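Local coordinates for protein 2-oxoglutarate dehydrogenase E3 component (Thermus thermophilus, PDB 2YQU) that probably uses FAD and NAD(+) to reoxidise the dihydrolipoyl groups of 2-oxoacid dehydrogenase complexes, at residues I297-G301 with A320-M324; M308-K312 with Y333-S338; H343-A347 with G402-G408. All blocks are in the same frame, centred on the assembly; numbering follows the deposited sequence.

Contact 1: I297-G301 with A320-M324; sequences IYAIG and AVEHM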
loop_
_atom_site.group_PDB
_atom_site.type_symbol
_atom_site.label_atom_id
_atom_site.label_comp_id
_atom_site.label_asym_id
_atom_site.label_seq_id
_atom_site.Cartn_x
_atom_site.Cartn_y
_atom_site.Cartn_z
ATOM N N ILE A 297 28.201 6.884 -25.969
ATOM C CA ILE A 297 27.415 7.930 -25.326
ATOM C C ILE A 297 25.988 7.435 -25.221
ATOM O O ILE A 297 25.378 7.086 -26.227
ATOM C CB ILE A 297 27.452 9.235 -26.111
ATOM C CG1 ILE A 297 28.897 9.675 -26.327
ATOM C CG2 ILE A 297 26.710 10.321 -25.340
ATOM C CD1 ILE A 297 29.021 10.956 -27.087
ATOM N N TYR A 298 25.487 7.399 -23.996
ATOM C CA TYR A 298 24.144 6.942 -23.696
ATOM C C TYR A 298 23.307 8.135 -23.246
ATOM O O TYR A 298 23.844 9.152 -22.829
ATOM C CB TYR A 298 24.177 5.919 -22.572
ATOM C CG TYR A 298 24.835 4.587 -22.898
ATOM C CD1 TYR A 298 26.197 4.503 -23.171
ATOM C CD2 TYR A 298 24.103 3.412 -22.872
ATOM C CE1 TYR A 298 26.805 3.277 -23.441
ATOM C CE2 TYR A 298 24.698 2.183 -23.139
ATOM C CZ TYR A 298 26.044 2.123 -23.425
ATOM O OH TYR A 298 26.625 0.895 -23.688
ATOM N N ALA A 299 21.990 7.999 -23.308
ATOM C CA ALA A 299 21.084 9.031 -22.791
ATOM C C ALA A 299 19.870 8.387 -22.146
ATOM O O ALA A 299 19.393 7.360 -22.618
ATOM C CB ALA A 299 20.656 9.963 -23.902
ATOM N N ILE A 300 19.385 9.008 -21.075
ATOM C CA ILE A 300 18.333 8.435 -20.223
ATOM C C ILE A 300 17.425 9.505 -19.630
ATOM O O ILE A 300 17.755 10.681 -19.606
ATOM C CB ILE A 300 18.952 7.648 -19.040
ATOM C CG1 ILE A 300 19.800 8.584 -18.156
ATOM C CG2 ILE A 300 19.763 6.443 -19.540
ATOM C CD1 ILE A 300 20.203 8.023 -16.792
ATOM N N GLY A 301 16.295 9.062 -19.096
ATOM C CA GLY A 301 15.405 9.925 -18.356
ATOM C C GLY A 301 14.586 10.853 -19.223
ATOM O O GLY A 301 14.264 10.545 -20.367
ATOM N N ALA A 320 21.507 1.324 -18.544
ATOM C CA ALA A 320 22.546 1.931 -19.368
ATOM C C ALA A 320 23.933 1.521 -18.887
ATOM O O ALA A 320 24.764 1.080 -19.680
ATOM C CB ALA A 320 22.425 3.446 -19.353
ATOM N N VAL A 321 24.170 1.644 -17.586
ATOM C CA VAL A 321 25.499 1.361 -17.029
ATOM C C VAL A 321 25.773 -0.139 -16.980
ATOM O O VAL A 321 26.906 -0.575 -17.138
ATOM C CB VAL A 321 25.741 2.038 -15.649
ATOM C CG1 VAL A 321 25.587 3.554 -15.767
ATOM C CG2 VAL A 321 24.841 1.483 -14.565
ATOM N N GLU A 322 24.729 -0.931 -16.777
ATOM C CA GLU A 322 24.860 -2.380 -16.868
ATOM C C GLU A 322 25.197 -2.820 -18.299
ATOM O O GLU A 322 25.917 -3.792 -18.490
ATOM C CB GLU A 322 23.587 -3.054 -16.351
ATOM C CG GLU A 322 23.510 -3.025 -14.834
ATOM C CD GLU A 322 22.324 -3.777 -14.258
ATOM O OE1 GLU A 322 22.284 -3.920 -13.016
ATOM O OE2 GLU A 322 21.434 -4.218 -15.029
ATOM N N HIS A 323 24.705 -2.090 -19.297
ATOM C CA HIS A 323 25.044 -2.382 -20.694
ATOM C C HIS A 323 26.490 -1.997 -20.992
ATOM O O HIS A 323 27.193 -2.722 -21.687
ATOM C CB HIS A 323 24.121 -1.650 -21.660
ATOM C CG HIS A 323 24.346 -2.013 -23.094
ATOM N ND1 HIS A 323 24.837 -1.120 -24.021
ATOM C CD2 HIS A 323 24.182 -3.185 -23.751
ATOM C CE1 HIS A 323 24.936 -1.718 -25.196
ATOM N NE2 HIS A 323 24.541 -2.971 -25.059
ATOM N N MET A 324 26.919 -0.860 -20.463
ATOM C CA MET A 324 28.304 -0.410 -20.608
ATOM C C MET A 324 29.282 -1.502 -20.159
ATOM O O MET A 324 30.240 -1.811 -20.859
ATOM C CB MET A 324 28.558 0.852 -19.773
ATOM C CG MET A 324 27.900 2.101 -20.296
ATOM S SD MET A 324 27.963 3.412 -19.083
ATOM C CE MET A 324 26.679 4.497 -19.685
#
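A single tyrosine dominates the strand's side of this strand-helix contact: Tyr298 stretches across from the strand 297-299, and its ring is engaged in three different ways by one helix. At its tip, Tyr298 OH and His323 ND1 form a 2.7 Å hydrogen bond in which either could be the donor; the two rings meet rim to rim, with centroids 5.7 Å apart. One face of the phenol receives the end of Met324, whose CE sits 3.9 Å from the centroid of the Tyr298 ring, a CH-pi contact, with SD at 4.8 Å adding a Met-aromatic component. A long, flexible methionine suits this place because its CA-to-CB bond points sideways, yet the extended chain can still reach the aromatic surface. One turn earlier, the small Ala320 lets Tyr298 and Ile300 come close: Tyr298 CD2 packs 3.9 Å from Ala320 CB, and Ile300 CG2 meets the same CB at 4.0 Å. Tyr298 and Ile300, two residues apart on an extended backbone, both face the helix, whereas Ile297 and Ala299 point away from it. The local axes run nearly antiparallel, at 158°, and approach to 9.9 Å, a gap the ring is long enough to bridge. Strand 297-299 is an outermost strand of the parallel FAD-domain sheet and hydrogen-bonds through its backbone to strand 133-135, with Gly301 just beyond it touching FAD. Helix 310-326 packs on this sheet beside helix 11-22, where Val321 meets Ala16 and Ala20, while Val321 and Met324 also touch Leu4 of strand 2-7.

Contact 2: M308-K312 with Y333-S338; sequences MLAHK and YQAIPS. With FAD (flavin-adenine dinucleotide), chain D.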
loop_
_atom_site.group_PDB
_atom_site.type_symbol
_atom_site.label_atom_id
_atom_site.label_comp_id
_atom_site.label_asym_id
_atom_site.label_seq_id
_atom_site.Cartn_x
_atom_site.Cartn_y
_atom_site.Cartn_z
ATOM N N MET A 308 7.931 10.590 -18.529
ATOM C CA MET A 308 8.832 11.468 -17.812
ATOM C C MET A 308 8.606 11.280 -16.321
ATOM O O MET A 308 7.941 12.096 -15.671
ATOM C CB MET A 308 8.626 12.919 -18.239
ATOM C CG MET A 308 9.189 13.223 -19.598
ATOM S SD MET A 308 9.054 14.975 -19.990
ATOM C CE MET A 308 8.636 14.834 -21.637
ATOM N N LEU A 309 9.172 10.190 -15.807
ATOM C CA LEU A 309 9.042 9.783 -14.416
ATOM C C LEU A 309 10.406 9.498 -13.798
ATOM O O LEU A 309 11.337 9.042 -14.473
ATOM C CB LEU A 309 8.163 8.535 -14.303
ATOM C CG LEU A 309 6.882 8.537 -15.130
ATOM C CD1 LEU A 309 6.238 7.162 -15.098
ATOM C CD2 LEU A 309 5.907 9.585 -14.618
ATOM N N ALA A 310 10.514 9.763 -12.503
ATOM C CA ALA A 310 11.767 9.619 -11.784
ATOM C C ALA A 310 12.262 8.181 -11.818
ATOM O O ALA A 310 13.408 7.926 -12.132
ATOM C CB ALA A 310 11.622 10.093 -10.364
ATOM N N HIS A 311 11.383 7.241 -11.517
ATOM C CA HIS A 311 11.770 5.829 -11.522
ATOM C C HIS A 311 11.991 5.248 -12.922
ATOM O O HIS A 311 12.676 4.225 -13.056
ATOM C CB HIS A 311 10.766 4.993 -10.737
ATOM C CG HIS A 311 9.344 5.170 -11.168
ATOM N ND1 HIS A 311 8.486 6.057 -10.557
ATOM C CD2 HIS A 311 8.621 4.553 -12.129
ATOM C CE1 HIS A 311 7.290 5.970 -11.118
ATOM N NE2 HIS A 311 7.348 5.069 -12.078
ATOM N N LYS A 312 11.415 5.881 -13.948
ATOM C CA LYS A 312 11.705 5.540 -15.332
ATOM C C LYS A 312 13.147 5.941 -15.582
ATOM O O LYS A 312 13.923 5.162 -16.106
ATOM C CB LYS A 312 10.782 6.290 -16.304
ATOM C CG LYS A 312 10.994 5.960 -17.762
ATOM C CD LYS A 312 12.004 6.867 -18.413
ATOM C CE LYS A 312 11.698 7.072 -19.889
ATOM N NZ LYS A 312 12.751 7.919 -20.526
ATOM N N TYR A 333 9.374 -1.489 -19.643
ATOM C CA TYR A 333 8.509 -0.298 -19.652
ATOM C C TYR A 333 7.064 -0.616 -19.261
ATOM O O TYR A 333 6.371 0.236 -18.709
ATOM C CB TYR A 333 8.581 0.412 -21.011
ATOM C CG TYR A 333 9.948 1.016 -21.233
ATOM C CD1 TYR A 333 10.319 2.188 -20.582
ATOM C CD2 TYR A 333 10.885 0.387 -22.039
ATOM C CE1 TYR A 333 11.585 2.725 -20.745
ATOM C CE2 TYR A 333 12.161 0.929 -22.212
ATOM C CZ TYR A 333 12.496 2.091 -21.557
ATOM O OH TYR A 333 13.755 2.636 -21.717
ATOM N N GLN A 334 6.628 -1.845 -19.512
ATOM C CA GLN A 334 5.258 -2.272 -19.175
ATOM C C GLN A 334 5.002 -2.475 -17.678
ATOM O O GLN A 334 3.846 -2.623 -17.253
ATOM C CB GLN A 334 4.927 -3.572 -19.911
ATOM C CG GLN A 334 4.981 -3.442 -21.409
ATOM C CD GLN A 334 4.176 -2.268 -21.898
ATOM O OE1 GLN A 334 2.949 -2.254 -21.758
ATOM N NE2 GLN A 334 4.856 -1.262 -22.443
ATOM N N ALA A 335 6.064 -2.495 -16.881
ATOM C CA ALA A 335 5.944 -2.677 -15.438
ATOM C C ALA A 335 6.176 -1.384 -14.659
ATOM O O ALA A 335 6.259 -1.412 -13.438
ATOM C CB ALA A 335 6.906 -3.758 -14.972
ATOM N N ILE A 336 6.306 -0.259 -15.373
ATOM C CA ILE A 336 6.554 1.036 -14.745
ATOM C C ILE A 336 5.229 1.729 -14.448
ATOM O O ILE A 336 4.520 2.123 -15.381
ATOM C CB ILE A 336 7.417 1.930 -15.675
ATOM C CG1 ILE A 336 8.828 1.351 -15.768
ATOM C CG2 ILE A 336 7.449 3.372 -15.166
ATOM C CD1 ILE A 336 9.761 2.120 -16.727
ATOM N N PRO A 337 4.892 1.899 -13.169
ATOM C CA PRO A 337 3.657 2.602 -12.808
ATOM C C PRO A 337 3.760 4.106 -12.972
ATOM O O PRO A 337 4.842 4.687 -12.832
ATOM C CB PRO A 337 3.486 2.266 -11.331
ATOM C CG PRO A 337 4.852 2.056 -10.841
ATOM C CD PRO A 337 5.618 1.445 -11.970
ATOM N N SER A 338 2.629 4.721 -13.286
ATOM C CA SER A 338 2.498 6.167 -13.287
ATOM C C SER A 338 1.392 6.498 -12.295
ATOM O O SER A 338 0.290 5.958 -12.385
ATOM C CB SER A 338 2.167 6.673 -14.688
ATOM O OG SER A 338 1.997 8.080 -14.681
HETATM P PA FAD D . 16.356 15.625 -13.718
HETATM O O1A FAD D . 15.680 16.833 -14.251
HETATM O O2A FAD D . 15.754 15.126 -12.398
HETATM O O5B FAD D . 17.920 15.930 -13.570
HETATM C C5B FAD D . 18.599 16.605 -14.600
HETATM C C4B FAD D . 19.731 17.377 -13.956
HETATM O O4B FAD D . 20.658 17.720 -14.966
HETATM C C3B FAD D . 19.270 18.683 -13.314
HETATM O O3B FAD D . 19.615 18.701 -11.947
HETATM C C2B FAD D . 20.010 19.765 -14.076
HETATM O O2B FAD D . 20.447 20.804 -13.230
HETATM C C1B FAD D . 21.174 19.003 -14.688
HETATM N N9A FAD D . 21.722 19.509 -15.951
HETATM C C8A FAD D . 21.064 19.749 -17.130
HETATM N N7A FAD D . 21.960 20.146 -18.052
HETATM C C5A FAD D . 23.185 20.162 -17.477
HETATM C C6A FAD D . 24.452 20.489 -17.952
HETATM N N6A FAD D . 24.693 20.737 -19.237
HETATM N N1A FAD D . 25.507 20.387 -17.083
HETATM C C2A FAD D . 25.360 19.980 -15.780
HETATM N N3A FAD D . 24.102 19.649 -15.320
HETATM C C4A FAD D . 23.047 19.755 -16.160
HETATM N N1 FAD D . 8.171 12.006 -11.213
HETATM C C2 FAD D . 7.756 10.860 -10.570
HETATM O O2 FAD D . 8.112 9.744 -10.961
HETATM N N3 FAD D . 6.932 10.956 -9.477
HETATM C C4 FAD D . 6.508 12.184 -9.024
HETATM O O4 FAD D . 5.947 12.213 -7.941
HETATM C C4X FAD D . 6.921 13.356 -9.657
HETATM N N5 FAD D . 6.501 14.597 -9.205
HETATM C C5X FAD D . 6.939 15.744 -9.863
HETATM C C6 FAD D . 6.511 16.994 -9.406
HETATM C C7 FAD D . 6.940 18.160 -10.056
HETATM C C7M FAD D . 6.543 19.491 -9.472
HETATM C C8 FAD D . 7.792 18.074 -11.151
HETATM C C8M FAD D . 8.519 19.290 -11.668
HETATM C C9 FAD D . 8.214 16.825 -11.608
HETATM C C9A FAD D . 7.784 15.653 -10.973
HETATM N N10 FAD D . 8.190 14.397 -11.431
HETATM C C10 FAD D . 7.759 13.259 -10.766
HETATM C "C1'" FAD D . 8.998 14.217 -12.690
HETATM C "C2'" FAD D . 10.462 14.010 -12.292
HETATM O "O2'" FAD D . 10.942 15.124 -11.555
HETATM C "C3'" FAD D . 11.353 13.720 -13.495
HETATM O "O3'" FAD D . 10.794 12.668 -14.259
HETATM C "C4'" FAD D . 12.750 13.298 -13.052
HETATM O "O4'" FAD D . 13.344 14.307 -12.273
HETATM C "C5'" FAD D . 13.619 12.949 -14.266
HETATM O "O5'" FAD D . 14.930 12.637 -13.851
HETATM P P FAD D . 16.184 12.934 -14.812
HETATM O O1P FAD D . 17.424 12.405 -14.168
HETATM O O2P FAD D . 15.917 12.462 -16.230
HETATM O O3P FAD D . 16.308 14.540 -14.909
#
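Met308 begins the segment at the cofactor, its carbonyl O lying 3.2 Å from FAD O3', while its side chain turns to Asp302 rather than to 333-338. Leu309 occupies the N-cap position of the helix that follows and sends its side chain toward the other segment: its CD1 lies 4.0 Å from Ile336 CG2, 3.6 Å from Pro337 O and 4.1 Å from Ser338 CB, and the apolar isobutyl group suits a place beside these carbons. Ala310, first in the helix, gives its amide N to FAD O2 in a 2.9 Å hydrogen bond. The helix N-terminus thus belongs to the flavin site, which the second subunit completes: its His434, the probable proton acceptor, packs on the small Ala310, and its residues 431-433 on His311, Ile336 and Pro337. His311 supplies the polar link: NE2 donates to Pro337 O at 2.6 Å, while CD2 packs 3.5 Å from Ile336 CG2. An imidazole suits this place because one rim can present both a donor and a carbon edge. Lys312 contributes its aliphatic length, with CG 4.2 Å from Ile336 CD1 and CE 4.4 Å from Tyr333 CE1, while its NZ forms a salt bridge with Glu316, which also binds Tyr333 OH. Thus the start of helix 310-326, in the FAD domain, meets the loop leading from that helix into strand 338-340 of the dimerisation domain, where Pro337 rests on Ala415 of helix 407-419.

Contact 3: H343-A347 with G402-G408; sequences HPEIA and GIGARVG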
loop_
_atom_site.group_PDB
_atom_site.type_symbol
_atom_site.label_atom_id
_atom_site.label_comp_id
_atom_site.label_asym_id
_atom_site.label_seq_id
_atom_site.Cartn_x
_atom_site.Cartn_y
_atom_site.Cartn_z
ATOM N N HIS A 343 -5.580 12.687 -3.329
ATOM C CA HIS A 343 -6.457 11.751 -2.629
ATOM C C HIS A 343 -7.847 11.952 -3.214
ATOM O O HIS A 343 -8.430 13.016 -3.046
ATOM C CB HIS A 343 -6.457 11.997 -1.119
ATOM C CG HIS A 343 -7.365 11.076 -0.360
ATOM N ND1 HIS A 343 -6.894 10.038 0.419
ATOM C CD2 HIS A 343 -8.714 11.032 -0.267
ATOM C CE1 HIS A 343 -7.916 9.399 0.960
ATOM N NE2 HIS A 343 -9.032 9.981 0.559
ATOM N N PRO A 344 -8.383 10.963 -3.927
ATOM C CA PRO A 344 -7.785 9.632 -4.098
ATOM C C PRO A 344 -6.542 9.651 -4.983
ATOM O O PRO A 344 -6.368 10.586 -5.757
ATOM C CB PRO A 344 -8.901 8.860 -4.803
ATOM C CG PRO A 344 -9.644 9.895 -5.565
ATOM C CD PRO A 344 -9.642 11.093 -4.674
ATOM N N GLU A 345 -5.696 8.630 -4.869
ATOM C CA GLU A 345 -4.623 8.438 -5.836
ATOM C C GLU A 345 -5.204 7.931 -7.154
ATOM O O GLU A 345 -6.309 7.401 -7.210
ATOM C CB GLU A 345 -3.527 7.503 -5.294
ATOM C CG GLU A 345 -2.831 8.093 -4.075
ATOM C CD GLU A 345 -1.612 7.341 -3.568
ATOM O OE1 GLU A 345 -1.284 6.226 -4.035
ATOM O OE2 GLU A 345 -0.957 7.893 -2.667
ATOM N N ILE A 346 -4.449 8.143 -8.222
ATOM C CA ILE A 346 -4.837 7.765 -9.570
ATOM C C ILE A 346 -3.617 7.068 -10.144
ATOM O O ILE A 346 -2.501 7.570 -10.002
ATOM C CB ILE A 346 -5.200 9.033 -10.377
ATOM C CG1 ILE A 346 -6.228 9.890 -9.611
ATOM C CG2 ILE A 346 -5.711 8.677 -11.741
ATOM C CD1 ILE A 346 -6.416 11.269 -10.153
ATOM N N ALA A 347 -3.787 5.920 -10.780
ATOM C CA ALA A 347 -2.616 5.203 -11.293
ATOM C C ALA A 347 -2.855 4.349 -12.535
ATOM O O ALA A 347 -3.973 3.948 -12.836
ATOM C CB ALA A 347 -1.994 4.367 -10.192
ATOM N N GLY A 402 -6.361 2.257 -11.837
ATOM C CA GLY A 402 -7.270 2.505 -10.750
ATOM C C GLY A 402 -7.333 3.928 -10.294
ATOM O O GLY A 402 -6.524 4.770 -10.674
ATOM N N ILE A 403 -8.344 4.177 -9.484
ATOM C CA ILE A 403 -8.491 5.421 -8.759
ATOM C C ILE A 403 -9.110 5.106 -7.404
ATOM O O ILE A 403 -10.077 4.347 -7.318
ATOM C CB ILE A 403 -9.338 6.437 -9.555
ATOM C CG1 ILE A 403 -9.533 7.719 -8.740
ATOM C CG2 ILE A 403 -10.682 5.834 -9.991
ATOM C CD1 ILE A 403 -10.153 8.851 -9.535
ATOM N N GLY A 404 -8.534 5.675 -6.355
ATOM C CA GLY A 404 -9.009 5.447 -5.002
ATOM C C GLY A 404 -7.944 5.718 -3.969
ATOM O O GLY A 404 -6.789 5.981 -4.295
ATOM N N ALA A 405 -8.357 5.677 -2.715
ATOM C CA ALA A 405 -7.469 5.865 -1.582
ATOM C C ALA A 405 -6.277 4.925 -1.709
ATOM O O ALA A 405 -6.444 3.739 -1.885
ATOM C CB ALA A 405 -8.229 5.598 -0.290
ATOM N N ARG A 406 -5.075 5.489 -1.704
ATOM C CA ARG A 406 -3.833 4.716 -1.715
ATOM C C ARG A 406 -3.678 3.749 -2.900
ATOM O O ARG A 406 -2.937 2.785 -2.812
ATOM C CB ARG A 406 -3.679 3.992 -0.375
ATOM C CG ARG A 406 -3.623 4.989 0.780
ATOM C CD ARG A 406 -4.085 4.474 2.090
ATOM N NE ARG A 406 -4.151 5.566 3.055
ATOM C CZ ARG A 406 -4.457 5.417 4.332
ATOM N NH1 ARG A 406 -4.731 4.216 4.822
ATOM N NH2 ARG A 406 -4.490 6.476 5.133
ATOM N N VAL A 407 -4.328 4.033 -4.024
ATOM C CA VAL A 407 -4.327 3.084 -5.129
ATOM C C VAL A 407 -2.923 2.883 -5.696
ATOM O O VAL A 407 -2.611 1.825 -6.230
ATOM C CB VAL A 407 -5.332 3.479 -6.236
ATOM C CG1 VAL A 407 -4.700 4.382 -7.278
ATOM C CG2 VAL A 407 -5.930 2.233 -6.877
ATOM N N GLY A 408 -2.085 3.903 -5.582
ATOM C CA GLY A 408 -0.694 3.770 -5.957
ATOM C C GLY A 408 0.038 2.710 -5.150
ATOM O O GLY A 408 0.815 1.909 -5.710
#
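Two antiparallel strands run side by side here at an ordinary spacing, their local axes 4.9 Å apart. Gly402 and Gly404, paired with Ala347 and Glu345, leave a hollow on the Glu345 and Ala347 face that Val407 fills: its CG1 lies 3.9 Å from Glu345 CB and 4.0 Å from Ala347 CB. A CB on Gly402 would strike Val407 CG2, and the backbone angles of Gly404 would jam a CB against the preceding carbonyl. The strands are joined chiefly through Gly404 N to Glu345 O at 2.9 Å, Ala347 N to Gly402 O at 3.0 Å and Gly402 N to Ala347 O at 3.1 Å. On the other face, Ile403 CG1 packs 4.0 Å from Ile346 CG1 and also 3.9 Å from Pro344 CG, in the loop before the strand. Pro344 and Ile346 touch helix 208-221, Ile403 meets Phe385. Pro344, after a cis peptide bond, lays its CB 3.4 Å from Gly404 C. Glu345 OE1 accepts a weak 2.9 Å bond from Gly408 N, where any CB would collide with that OE1; its OE2 pairs with Arg375 of the second subunit. This antiparallel beta ladder, two hydrogen-bonded pairs around the non-hydrogen-bonded Ile346-Ile403, belongs to the five-stranded sheet of the dimerisation domain of pyridine nucleotide-disulphide oxidoreductases, where strand 397-404 leads through a type II turn into helix 407-419.

Contacts 1 and 2 share helix 310-326, its C-terminal part in the first and its N-terminal start in the second, and they meet where Gly301 O receives Lys312 NZ. Contact 1 is buried within the FAD domain, aromatic and apolar but for one hydrogen bond between side chains. Contact 2 is only partly buried, lies between flavin, dimerisation domain and second subunit, and mixes apolar packing with a side-chain-to-backbone hydrogen bond. Contact 3, also buried, is held mainly by main-chain bonds within a sheet. It joins contact 2 where Ser338 O packs on Ala347 CB, and both touch the second subunit, whereas contact 1 is about 20 Å from contact 3 between nearest atoms and touches no other chain.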